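PDB 2IMP: lactaldehyde dehydrogenase from Escherichia coli, which catalyses the irreversible NAD-dependent oxidation of L-lactaldehyde, formed in L-fucose and L-rhamnose breakdown, to L-lactate, and also oxidises glycolaldehyde. Local coordinates for residues Lys295-Tyr298 and Asp299-Val302; Gln418-Asn421 and Val422-Ala426. All blocks are in the same frame, centred on the assembly; numbering follows the deposited sequence.

Interaction 1: Lys295-Tyr298 and Asp299-Val302; sequences KGIY and DQFV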
# COMPACT_ATOMS: atom_id res chain seq x y z
N LYS A 295 -14.96 -19.72 -35.85
CA LYS A 295 -15.86 -20.16 -36.91
C LYS A 295 -17.28 -19.52 -36.90
O LYS A 295 -17.67 -18.83 -37.84
CB LYS A 295 -16.00 -21.68 -36.85
CG LYS A 295 -14.68 -22.43 -36.64
CD LYS A 295 -13.74 -22.28 -37.83
CE LYS A 295 -12.49 -23.13 -37.65
NZ LYS A 295 -11.62 -23.13 -38.86
N GLY A 296 -18.02 -19.79 -35.83
CA GLY A 296 -19.37 -19.27 -35.71
C GLY A 296 -19.64 -17.90 -36.30
O GLY A 296 -20.69 -17.68 -36.91
N ILE A 297 -18.71 -16.97 -36.13
CA ILE A 297 -18.88 -15.61 -36.63
C ILE A 297 -17.84 -15.17 -37.68
O ILE A 297 -17.88 -14.06 -38.19
CB ILE A 297 -18.88 -14.60 -35.45
CG1 ILE A 297 -19.29 -13.21 -35.95
CG2 ILE A 297 -17.50 -14.55 -34.80
CD1 ILE A 297 -19.35 -12.17 -34.85
N TYR A 298 -16.91 -16.08 -37.99
CA TYR A 298 -15.85 -15.80 -38.96
C TYR A 298 -16.30 -15.00 -40.21
O TYR A 298 -15.90 -13.85 -40.39
CB TYR A 298 -15.21 -17.11 -39.42
CG TYR A 298 -13.96 -16.92 -40.24
CD1 TYR A 298 -12.71 -16.77 -39.63
CD2 TYR A 298 -14.02 -16.87 -41.63
CE1 TYR A 298 -11.55 -16.57 -40.39
CE2 TYR A 298 -12.87 -16.67 -42.40
CZ TYR A 298 -11.65 -16.53 -41.77
OH TYR A 298 -10.52 -16.33 -42.54
N ASP A 299 -17.11 -15.63 -41.05
CA ASP A 299 -17.59 -14.99 -42.27
C ASP A 299 -18.12 -13.56 -42.09
O ASP A 299 -17.73 -12.65 -42.81
CB ASP A 299 -18.67 -15.86 -42.92
CG ASP A 299 -18.10 -17.13 -43.51
OD1 ASP A 299 -17.15 -17.05 -44.32
OD2 ASP A 299 -18.61 -18.22 -43.16
N GLN A 300 -19.02 -13.37 -41.13
CA GLN A 300 -19.54 -12.04 -40.87
C GLN A 300 -18.42 -11.04 -40.51
O GLN A 300 -18.31 -9.97 -41.10
CB GLN A 300 -20.55 -12.08 -39.72
CG GLN A 300 -21.94 -12.52 -40.10
CD GLN A 300 -22.86 -12.56 -38.89
OE1 GLN A 300 -22.71 -13.40 -38.01
NE2 GLN A 300 -23.81 -11.62 -38.83
N PHE A 301 -17.59 -11.43 -39.54
CA PHE A 301 -16.48 -10.59 -39.09
C PHE A 301 -15.49 -10.19 -40.20
O PHE A 301 -15.20 -9.01 -40.38
CB PHE A 301 -15.71 -11.28 -37.96
CG PHE A 301 -14.59 -10.44 -37.41
CD1 PHE A 301 -14.85 -9.40 -36.53
CD2 PHE A 301 -13.28 -10.66 -37.81
CE1 PHE A 301 -13.83 -8.57 -36.07
CE2 PHE A 301 -12.25 -9.84 -37.35
CZ PHE A 301 -12.52 -8.80 -36.48
N VAL A 302 -14.99 -11.18 -40.94
CA VAL A 302 -14.04 -10.91 -42.02
C VAL A 302 -14.58 -9.92 -43.07
O VAL A 302 -13.83 -9.08 -43.58
CB VAL A 302 -13.61 -12.21 -42.72
CG1 VAL A 302 -12.62 -11.89 -43.83
CG2 VAL A 302 -12.98 -13.16 -41.71
O HOH W 1 -18.43 -17.92 -40.23
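Tyr298 and Val302, one helical turn apart, meet because of their first torsions. In Tyr298 the ring carbon CG stands opposite the backbone N (chi1 -171°), which sets the ring beside its own carbonyl carbon. In Val302 the CG1 branch takes the position opposite N, leaving CG2 beside N, where it can reach back to the tyrosine. That methyl sits over one face of the ring, 3.6 Å from CG2 to the centroid of the Tyr298 ring and 14° off the ring normal, a CH-pi contact. It lies somewhat toward the CE2 and CZ side, with CE2 of Tyr298 3.6 Å from CG2 of Val302. Two backbone bonds fix the spacing beneath this pair: Phe301 N donates to Ile297 O at 3.0 Å, and Val302 N to Tyr298 O at 2.9 Å. Both are almost straight. On another side of the turn the contact is looser, as CG1 of Ile297 passes across the Gln300 side chain, 4.0 Å from its OE1.

Before this turn the chain leaves strand 290-294 through a tight bend, in which Tyr298 N donates to Lys295 O. A water molecule spans the bend. It donates to Lys295 O at 2.7 Å, accepts from Asp299 N at 2.8 Å, and gives its other hydrogen to OD2 of Asp299 at 3.0 Å, so the acid and the amide of one residue grip it together. An amide in the first turn of the helix is thereby satisfied.

Around the turn, Phe301 packs on Leu266, Val270 and Ile273 of helix 266-274, and Tyr298 touches Val391 and Ala393 of strand 388-394. The arrangement is a strand-to-helix connection, the start of helix 298-310 in the alpha/beta catalytic domain of an aldehyde dehydrogenase.

Interaction 2: Gln418-Asn421 and Val422-Ala426; sequences QNLN and VAMKA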
# COMPACT_ATOMS: atom_id res chain seq x y z
N GLN A 418 -19.43 -11.66 -24.56
CA GLN A 418 -20.45 -11.20 -23.63
C GLN A 418 -20.74 -12.19 -22.49
O GLN A 418 -21.63 -11.98 -21.66
CB GLN A 418 -21.73 -10.89 -24.41
CG GLN A 418 -21.47 -10.03 -25.65
CD GLN A 418 -22.74 -9.64 -26.37
OE1 GLN A 418 -22.98 -8.44 -26.63
NE2 GLN A 418 -23.56 -10.61 -26.73
N ASN A 419 -19.96 -13.27 -22.45
CA ASN A 419 -20.12 -14.30 -21.42
C ASN A 419 -19.18 -14.12 -20.19
O ASN A 419 -17.95 -14.09 -20.32
CB ASN A 419 -19.93 -15.68 -22.05
CG ASN A 419 -20.15 -16.81 -21.05
OD1 ASN A 419 -19.29 -17.09 -20.20
ND2 ASN A 419 -21.30 -17.47 -21.15
N LEU A 420 -19.77 -13.99 -19.01
CA LEU A 420 -18.98 -13.82 -17.80
C LEU A 420 -17.84 -14.84 -17.66
O LEU A 420 -16.69 -14.48 -17.41
CB LEU A 420 -19.88 -13.88 -16.55
CG LEU A 420 -19.17 -13.76 -15.20
CD1 LEU A 420 -18.43 -12.44 -15.12
CD2 LEU A 420 -20.18 -13.87 -14.07
N ASN A 421 -18.17 -16.12 -17.85
CA ASN A 421 -17.18 -17.17 -17.74
C ASN A 421 -16.03 -17.05 -18.77
O ASN A 421 -14.86 -17.26 -18.44
CB ASN A 421 -17.85 -18.54 -17.88
CG ASN A 421 -17.33 -19.54 -16.87
OD1 ASN A 421 -16.17 -19.95 -16.93
ND2 ASN A 421 -18.20 -19.94 -15.94
N VAL A 422 -16.39 -16.70 -20.01
CA VAL A 422 -15.40 -16.53 -21.06
C VAL A 422 -14.39 -15.42 -20.72
O VAL A 422 -13.17 -15.60 -20.87
CB VAL A 422 -16.08 -16.19 -22.42
CG1 VAL A 422 -15.03 -15.90 -23.48
CG2 VAL A 422 -16.94 -17.37 -22.88
N ALA A 423 -14.92 -14.29 -20.26
CA ALA A 423 -14.09 -13.16 -19.87
C ALA A 423 -13.10 -13.52 -18.75
O ALA A 423 -11.90 -13.30 -18.87
CB ALA A 423 -14.98 -12.00 -19.43
N MET A 424 -13.62 -14.08 -17.66
CA MET A 424 -12.77 -14.47 -16.55
C MET A 424 -11.73 -15.54 -16.96
O MET A 424 -10.62 -15.58 -16.43
CB MET A 424 -13.61 -14.99 -15.38
CG MET A 424 -14.62 -13.98 -14.84
SD MET A 424 -13.94 -12.30 -14.69
CE MET A 424 -12.77 -12.51 -13.34
N LYS A 425 -12.12 -16.39 -17.91
CA LYS A 425 -11.25 -17.44 -18.40
C LYS A 425 -10.10 -16.87 -19.26
O LYS A 425 -8.95 -17.29 -19.13
CB LYS A 425 -12.06 -18.47 -19.20
CG LYS A 425 -11.46 -19.86 -19.19
CD LYS A 425 -12.47 -20.90 -19.67
CE LYS A 425 -11.93 -22.32 -19.52
NZ LYS A 425 -12.95 -23.34 -19.89
N ALA A 426 -10.45 -15.92 -20.12
CA ALA A 426 -9.47 -15.25 -20.96
C ALA A 426 -8.44 -14.45 -20.11
O ALA A 426 -7.24 -14.51 -20.34
CB ALA A 426 -10.17 -14.32 -21.93
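Asn419 is the N-cap of helix 420-429, the helix of the beta-alpha-beta unit that runs from strand 409-416 to strand 434-437, and its side chain crosses that of Val422, whose amide it caps, at about a right angle. The amide oxygen OD1 of Asn419 accepts from Val422 N at 2.9 Å, with the donor tilted 17° from the carbonyl plane. With CG of Asn419 opposite its backbone N (chi1 -177°) and beside the carbonyl carbon, OD1 reaches the Val422 amide. The same residue also starts the regular helical bonding, its backbone O taking the N-H of Ala423 at 3.0 Å.

Leu420 and Met424, by contrast, run side by side and point the same way, CD1 of the leucine 4.1 Å from CG of the methionine. On this flank Leu420 packs on Leu420 of a second subunit, and Met424 on Asn135 of a third. Lys425 is extended, and its NZ makes a salt bridge with Glu398 on helix 397-405.

Beside the capping bond there is also an apolar touch: CG2 of Val422 lies against the asparagine's methylene, 3.5 Å from CB of Asn419.

In the fold
Both contacts sit at the start of a helix that follows a strand of the same mixed sheet, with centres about 19 Å apart and nearest atoms about 9 Å apart. Each combines buried and exposed residues, but the chemistry differs. At 295-302 a water takes the first-turn amide and is itself held by the carboxylate of the same residue, and an aromatic face takes a methyl group; Phe301 packs on helix 266-274 and Tyr298 on strand 388-394, and no other subunit touches these segments. At 418-426 an asparagine amide does the capping directly, and the helix start makes backbone hydrogen bonds to one neighbouring subunit and packs on two, so interaction 2 belongs to the tetramer interfaces as well.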